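Local atomic coordinates of tail fiber protein (Pseudomonas aeruginosa, PDB entry 6CL6), a protein that forms the receptor-binding fibre of an R2 pyocin, a contractile injection system, and probably recognises the surface of target bacterial cells. Residues A[100-105]-A[115-120]; A[83-88]-A[104-109]. All blocks are in the same frame, centred on the assembly; numbering follows the deposited sequence.

Contact 1. Residues A[100-105]-A[115-120]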
loop_
_atom_site.group_PDB
_atom_site.type_symbol
_atom_site.label_atom_id
_atom_site.label_comp_id
_atom_site.label_asym_id
_atom_site.label_seq_id
_atom_site.Cartn_x
_atom_site.Cartn_y
_atom_site.Cartn_z
ATOM N N TYR A 100 29.566 4.011 53.644
ATOM C CA TYR A 100 28.341 4.659 54.070
ATOM C C TYR A 100 28.684 5.839 54.978
ATOM O O TYR A 100 29.756 5.883 55.586
ATOM C CB TYR A 100 27.412 3.687 54.835
ATOM C CG TYR A 100 26.976 2.530 53.986
ATOM C CD1 TYR A 100 27.831 1.446 53.767
ATOM C CD2 TYR A 100 25.694 2.501 53.400
ATOM C CE1 TYR A 100 27.443 0.374 52.974
ATOM C CE2 TYR A 100 25.301 1.425 52.616
ATOM C CZ TYR A 100 26.192 0.369 52.402
ATOM O OH TYR A 100 25.837 -0.686 51.600
ATOM N N VAL A 101 27.744 6.775 55.093
ATOM C CA VAL A 101 27.886 7.932 55.976
ATOM C C VAL A 101 26.564 8.183 56.686
ATOM O O VAL A 101 25.477 7.933 56.130
ATOM C CB VAL A 101 28.355 9.178 55.183
ATOM C CG1 VAL A 101 27.251 9.631 54.211
ATOM C CG2 VAL A 101 28.729 10.294 56.127
ATOM N N ARG A 102 26.656 8.650 57.945
ATOM C CA ARG A 102 25.456 9.074 58.694
ATOM C C ARG A 102 25.830 10.156 59.717
ATOM O O ARG A 102 26.988 10.589 59.827
ATOM C CB ARG A 102 24.735 7.917 59.368
ATOM C CG ARG A 102 25.392 7.351 60.614
ATOM C CD ARG A 102 24.465 6.436 61.378
ATOM N NE ARG A 102 25.143 5.901 62.556
ATOM C CZ ARG A 102 24.568 5.196 63.497
ATOM N NH1 ARG A 102 23.297 4.886 63.406
ATOM N NH2 ARG A 102 25.279 4.786 64.526
ATOM N N VAL A 103 24.823 10.613 60.459
ATOM C CA VAL A 103 24.982 11.779 61.306
ATOM C C VAL A 103 23.995 11.716 62.455
ATOM O O VAL A 103 22.853 11.270 62.307
ATOM C CB VAL A 103 24.840 13.079 60.488
ATOM C CG1 VAL A 103 23.439 13.210 59.969
ATOM C CG2 VAL A 103 25.221 14.294 61.342
ATOM N N SER A 104 24.449 12.159 63.622
ATOM C CA SER A 104 23.573 12.449 64.734
ATOM C C SER A 104 23.643 13.946 65.067
ATOM O O SER A 104 24.724 14.489 65.319
ATOM C CB SER A 104 23.921 11.633 65.974
ATOM O OG SER A 104 23.125 12.081 67.089
ATOM N N TYR A 105 22.481 14.589 65.120
ATOM C CA TYR A 105 22.396 15.984 65.533
ATOM C C TYR A 105 21.171 16.158 66.407
ATOM O O TYR A 105 20.075 15.724 66.040
ATOM C CB TYR A 105 22.309 16.956 64.348
ATOM C CG TYR A 105 21.931 18.333 64.854
ATOM C CD1 TYR A 105 22.893 19.190 65.384
ATOM C CD2 TYR A 105 20.604 18.739 64.899
ATOM C CE1 TYR A 105 22.547 20.424 65.884
ATOM C CE2 TYR A 105 20.246 19.978 65.431
ATOM C CZ TYR A 105 21.215 20.801 65.913
ATOM O OH TYR A 105 20.881 22.041 66.439
ATOM N N LEU A 115 20.446 9.868 61.976
ATOM C CA LEU A 115 19.766 9.707 60.697
ATOM C C LEU A 115 20.173 8.391 60.062
ATOM O O LEU A 115 21.152 7.769 60.475
ATOM C CB LEU A 115 20.086 10.864 59.802
ATOM C CG LEU A 115 19.840 12.260 60.336
ATOM C CD1 LEU A 115 20.094 13.284 59.241
ATOM C CD2 LEU A 115 18.405 12.393 60.913
ATOM N N PRO A 116 19.401 7.890 59.093
ATOM C CA PRO A 116 19.762 6.624 58.457
ATOM C C PRO A 116 21.060 6.739 57.680
ATOM O O PRO A 116 21.438 7.805 57.179
ATOM C CB PRO A 116 18.587 6.345 57.502
ATOM C CG PRO A 116 17.488 7.217 57.971
ATOM C CD PRO A 116 18.141 8.428 58.550
ATOM N N TRP A 117 21.752 5.601 57.568
ATOM C CA TRP A 117 22.967 5.564 56.772
ATOM C C TRP A 117 22.675 5.861 55.305
ATOM O O TRP A 117 21.683 5.396 54.735
ATOM C CB TRP A 117 23.609 4.186 56.893
ATOM C CG TRP A 117 24.194 3.864 58.182
ATOM C CD1 TRP A 117 23.619 3.162 59.179
ATOM C CD2 TRP A 117 25.510 4.212 58.637
ATOM N NE1 TRP A 117 24.478 3.038 60.229
ATOM C CE2 TRP A 117 25.657 3.670 59.921
ATOM C CE3 TRP A 117 26.558 4.939 58.088
ATOM C CZ2 TRP A 117 26.802 3.820 60.664
ATOM C CZ3 TRP A 117 27.719 5.084 58.830
ATOM C CH2 TRP A 117 27.821 4.535 60.115
ATOM N N GLN A 118 23.553 6.643 54.693
ATOM C CA GLN A 118 23.504 6.943 53.277
ATOM C C GLN A 118 24.707 6.295 52.603
ATOM O O GLN A 118 25.845 6.354 53.097
ATOM C CB GLN A 118 23.523 8.454 53.061
ATOM C CG GLN A 118 23.678 8.947 51.630
ATOM C CD GLN A 118 22.509 8.590 50.728
ATOM O OE1 GLN A 118 22.357 7.453 50.306
ATOM N NE2 GLN A 118 21.639 9.550 50.492
ATOM N N ARG A 119 24.471 5.675 51.466
ATOM C CA ARG A 119 25.547 4.990 50.780
ATOM C C ARG A 119 26.426 5.974 50.025
ATOM O O ARG A 119 25.928 6.914 49.407
ATOM C CB ARG A 119 24.993 3.974 49.771
ATOM C CG ARG A 119 26.091 3.166 49.167
ATOM C CD ARG A 119 25.678 1.749 48.995
ATOM N NE ARG A 119 26.714 0.975 48.325
ATOM C CZ ARG A 119 26.478 -0.161 47.678
ATOM N NH1 ARG A 119 25.238 -0.620 47.620
ATOM N NH2 ARG A 119 27.470 -0.826 47.086
ATOM N N CYS A 120 27.746 5.724 50.047
ATOM C CA CYS A 120 28.703 6.568 49.357
ATOM C C CYS A 120 29.294 5.933 48.115
ATOM O O CYS A 120 29.387 6.598 47.086
ATOM C CB CYS A 120 29.837 6.961 50.311
ATOM S SG CYS A 120 29.268 7.951 51.694
HETATM O O HOH W 1 21.283 5.435 61.490
#
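Backbone bonding sets the register between 100-105 and 115-120. V101 and Q118 form an antiparallel hydrogen-bonded pair: V101 N gives to Q118 O at 2.8 Å, and Q118 N returns a nearly straight bond (173°) to V101 O at 2.7 Å. Further on, L115 N meets V103 O at 2.8 Å, so three residue steps on one side match two on the other; P116, which has no N-H, lies within the longer side.

R102 lies over one face of the W117 indole. With CG in the crowded position between N and carbonyl carbon (chi1 75°) and the chain extended to NE, R102 CG sits 3.5 Å from the centroid of the W117 six-membered ring, just 3° off its normal, a CH-pi contact. The guanidinium continues nearly parallel to the indole, NE being 3.3 Å from W117 CZ2, while its cation-pi partner is W114. Its polar ends are held by Q88 OE1 on NE, N51 OD1 on NH2, and a water that links NH1 to L115 O; W117 NE1 gives to N64 O.

Apolar and mixed contacts complete the interface. V103 CG1 presses tightly on L115 CD1 (3.4 Å), and V101 CG1 meets C120 SG at 3.6 Å. The Y100 ring crosses R119 obliquely, OH 3.6 Å from R119 CD; Y100 OH is hydrogen-bonded to E98 OE1, and R119 NH2 forms a salt bridge with D121 OD2.

L115 and Q118 also pack on A95 and I122 of the second subunit. Strand 99-104 lies between 85-92 and 118-119, the latter an outermost strand of the five-stranded sheet within this chain.

Contact 2. Residues A[83-88]-A[104-109]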
loop_
_atom_site.group_PDB
_atom_site.type_symbol
_atom_site.label_atom_id
_atom_site.label_comp_id
_atom_site.label_asym_id
_atom_site.label_seq_id
_atom_site.Cartn_x
_atom_site.Cartn_y
_atom_site.Cartn_z
ATOM N N ASN A 83 30.490 12.484 73.783
ATOM C CA ASN A 83 29.109 12.050 74.005
ATOM C C ASN A 83 28.089 12.794 73.161
ATOM O O ASN A 83 26.888 12.485 73.241
ATOM C CB ASN A 83 28.737 12.232 75.463
ATOM C CG ASN A 83 29.587 11.418 76.383
ATOM O OD1 ASN A 83 29.773 10.205 76.170
ATOM N ND2 ASN A 83 30.157 12.081 77.375
ATOM N N GLY A 84 28.524 13.729 72.331
ATOM C CA GLY A 84 27.636 14.706 71.715
ATOM C C GLY A 84 27.252 14.366 70.287
ATOM O O GLY A 84 27.077 13.196 69.923
ATOM N N ASN A 85 27.050 15.413 69.484
ATOM C CA ASN A 85 26.745 15.224 68.088
ATOM C C ASN A 85 27.889 14.492 67.401
ATOM O O ASN A 85 29.055 14.551 67.839
ATOM C CB ASN A 85 26.482 16.558 67.404
ATOM C CG ASN A 85 25.270 17.253 67.928
ATOM O OD1 ASN A 85 24.240 16.631 68.245
ATOM N ND2 ASN A 85 25.369 18.600 68.024
ATOM N N ALA A 86 27.560 13.821 66.298
ATOM C CA ALA A 86 28.591 13.051 65.611
ATOM C C ALA A 86 28.292 12.831 64.138
ATOM O O ALA A 86 27.148 12.753 63.713
ATOM C CB ALA A 86 28.785 11.674 66.299
ATOM N N SER A 87 29.364 12.688 63.380
ATOM C CA SER A 87 29.324 12.193 62.013
ATOM C C SER A 87 30.056 10.868 61.985
ATOM O O SER A 87 31.059 10.710 62.676
ATOM C CB SER A 87 29.986 13.207 61.080
ATOM O OG SER A 87 30.256 12.659 59.835
ATOM N N GLN A 88 29.528 9.907 61.229
ATOM C CA GLN A 88 30.147 8.602 61.109
ATOM C C GLN A 88 30.277 8.150 59.667
ATOM O O GLN A 88 29.377 8.348 58.839
ATOM C CB GLN A 88 29.365 7.538 61.900
ATOM C CG GLN A 88 29.480 7.710 63.382
ATOM C CD GLN A 88 28.800 6.574 64.111
ATOM O OE1 GLN A 88 27.831 5.974 63.604
ATOM N NE2 GLN A 88 29.309 6.259 65.287
ATOM N N SER A 104 24.449 12.159 63.622
ATOM C CA SER A 104 23.573 12.449 64.734
ATOM C C SER A 104 23.643 13.946 65.067
ATOM O O SER A 104 24.724 14.489 65.319
ATOM C CB SER A 104 23.921 11.633 65.974
ATOM O OG SER A 104 23.125 12.081 67.089
ATOM N N TYR A 105 22.481 14.589 65.120
ATOM C CA TYR A 105 22.396 15.984 65.533
ATOM C C TYR A 105 21.171 16.158 66.407
ATOM O O TYR A 105 20.075 15.724 66.040
ATOM C CB TYR A 105 22.309 16.956 64.348
ATOM C CG TYR A 105 21.931 18.333 64.854
ATOM C CD1 TYR A 105 22.893 19.190 65.384
ATOM C CD2 TYR A 105 20.604 18.739 64.899
ATOM C CE1 TYR A 105 22.547 20.424 65.884
ATOM C CE2 TYR A 105 20.246 19.978 65.431
ATOM C CZ TYR A 105 21.215 20.801 65.913
ATOM O OH TYR A 105 20.881 22.041 66.439
ATOM N N ALA A 106 21.351 16.799 67.557
ATOM C CA ALA A 106 20.239 17.046 68.466
ATOM C C ALA A 106 20.513 18.289 69.299
ATOM O O ALA A 106 21.675 18.617 69.610
ATOM C CB ALA A 106 19.999 15.852 69.391
ATOM N N ALA A 107 19.416 18.974 69.668
ATOM C CA ALA A 107 19.525 20.180 70.481
ATOM C C ALA A 107 20.261 19.894 71.781
ATOM O O ALA A 107 21.077 20.704 72.234
ATOM C CB ALA A 107 18.137 20.753 70.754
ATOM N N ASN A 108 19.950 18.772 72.424
ATOM C CA ASN A 108 20.777 18.278 73.510
ATOM C C ASN A 108 21.673 17.227 72.899
ATOM O O ASN A 108 21.202 16.103 72.637
ATOM C CB ASN A 108 19.953 17.675 74.644
ATOM C CG ASN A 108 20.845 17.221 75.820
ATOM O OD1 ASN A 108 22.073 17.061 75.665
ATOM N ND2 ASN A 108 20.237 17.001 76.973
ATOM N N PRO A 109 22.934 17.547 72.584
ATOM C CA PRO A 109 23.726 16.640 71.728
ATOM C C PRO A 109 23.911 15.278 72.333
ATOM O O PRO A 109 24.136 14.334 71.571
ATOM C CB PRO A 109 25.061 17.389 71.554
ATOM C CG PRO A 109 25.099 18.406 72.659
ATOM C CD PRO A 109 23.667 18.791 72.896
HETATM O O HOH W 2 23.521 14.153 68.843
HETATM O O HOH W 3 23.474 20.696 69.444
#
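The antiparallel pairing of strands 85-92 and 99-104 ends here, where the second strand passes into the loop leading towards 118-119. A86 and S104 form its hydrogen-bonded pair: S104 N gives to A86 O at 2.8 Å (170°), and A86 N gives to S104 O at 3.1 Å, in the carbonyl plane and on a lone pair.

Beyond this pair the side chain of N85 takes over from the backbone. Its CG lies anti to the carbonyl carbon (chi1 -65°), which carries the amide across to the loop. There OD1 accepts A106 N at 3.0 Å, the donor standing 34° above the carbonyl plane. A water gives a second hydrogen bond to OD1 at 2.6 Å, accepts one from S104 OG and gives another to P109 O. On the other branch, ND2 gives to a second water, which in turn bonds A106 O.

Carbon atoms pack against the same residue: P109 CB lies 3.5 Å from N85 N and 3.5 Å from N85 OD1, and the Y105 side chain runs alongside N85, with CD1 3.7 Å from ND2. Y105 also meets the ring of Y93 of the second subunit, whose OH takes a weak hydrogen bond from N85 ND2.

With both ends of its amide engaged, buried N85 has its rotation fixed, and it holds the loop to the strand by direct and water-mediated hydrogen bonds, without any charged group across this contact.

Running from the N terminus, the chain enters strand 85-92 through 83-88, turns back along 99-104, makes the loop that includes 104-109, and returns through 115-120. Contact 2 closes the hairpin of strands 85-92 and 99-104 at its open end, away from the turn, and contact 1 closes the loop that follows. Segment 100-105 begins inside the span from 83-88 to 104-109, while 115-120 lies beyond it, so the closures cross rather than nest, sharing S104 and Y105. Their centres are 12 Å apart, and a probable hydrogen bond from R102 N to Q88 O (2.9 Å) joins them. Together they tie three consecutive strands into one antiparallel sheet, and both also touch the second subunit.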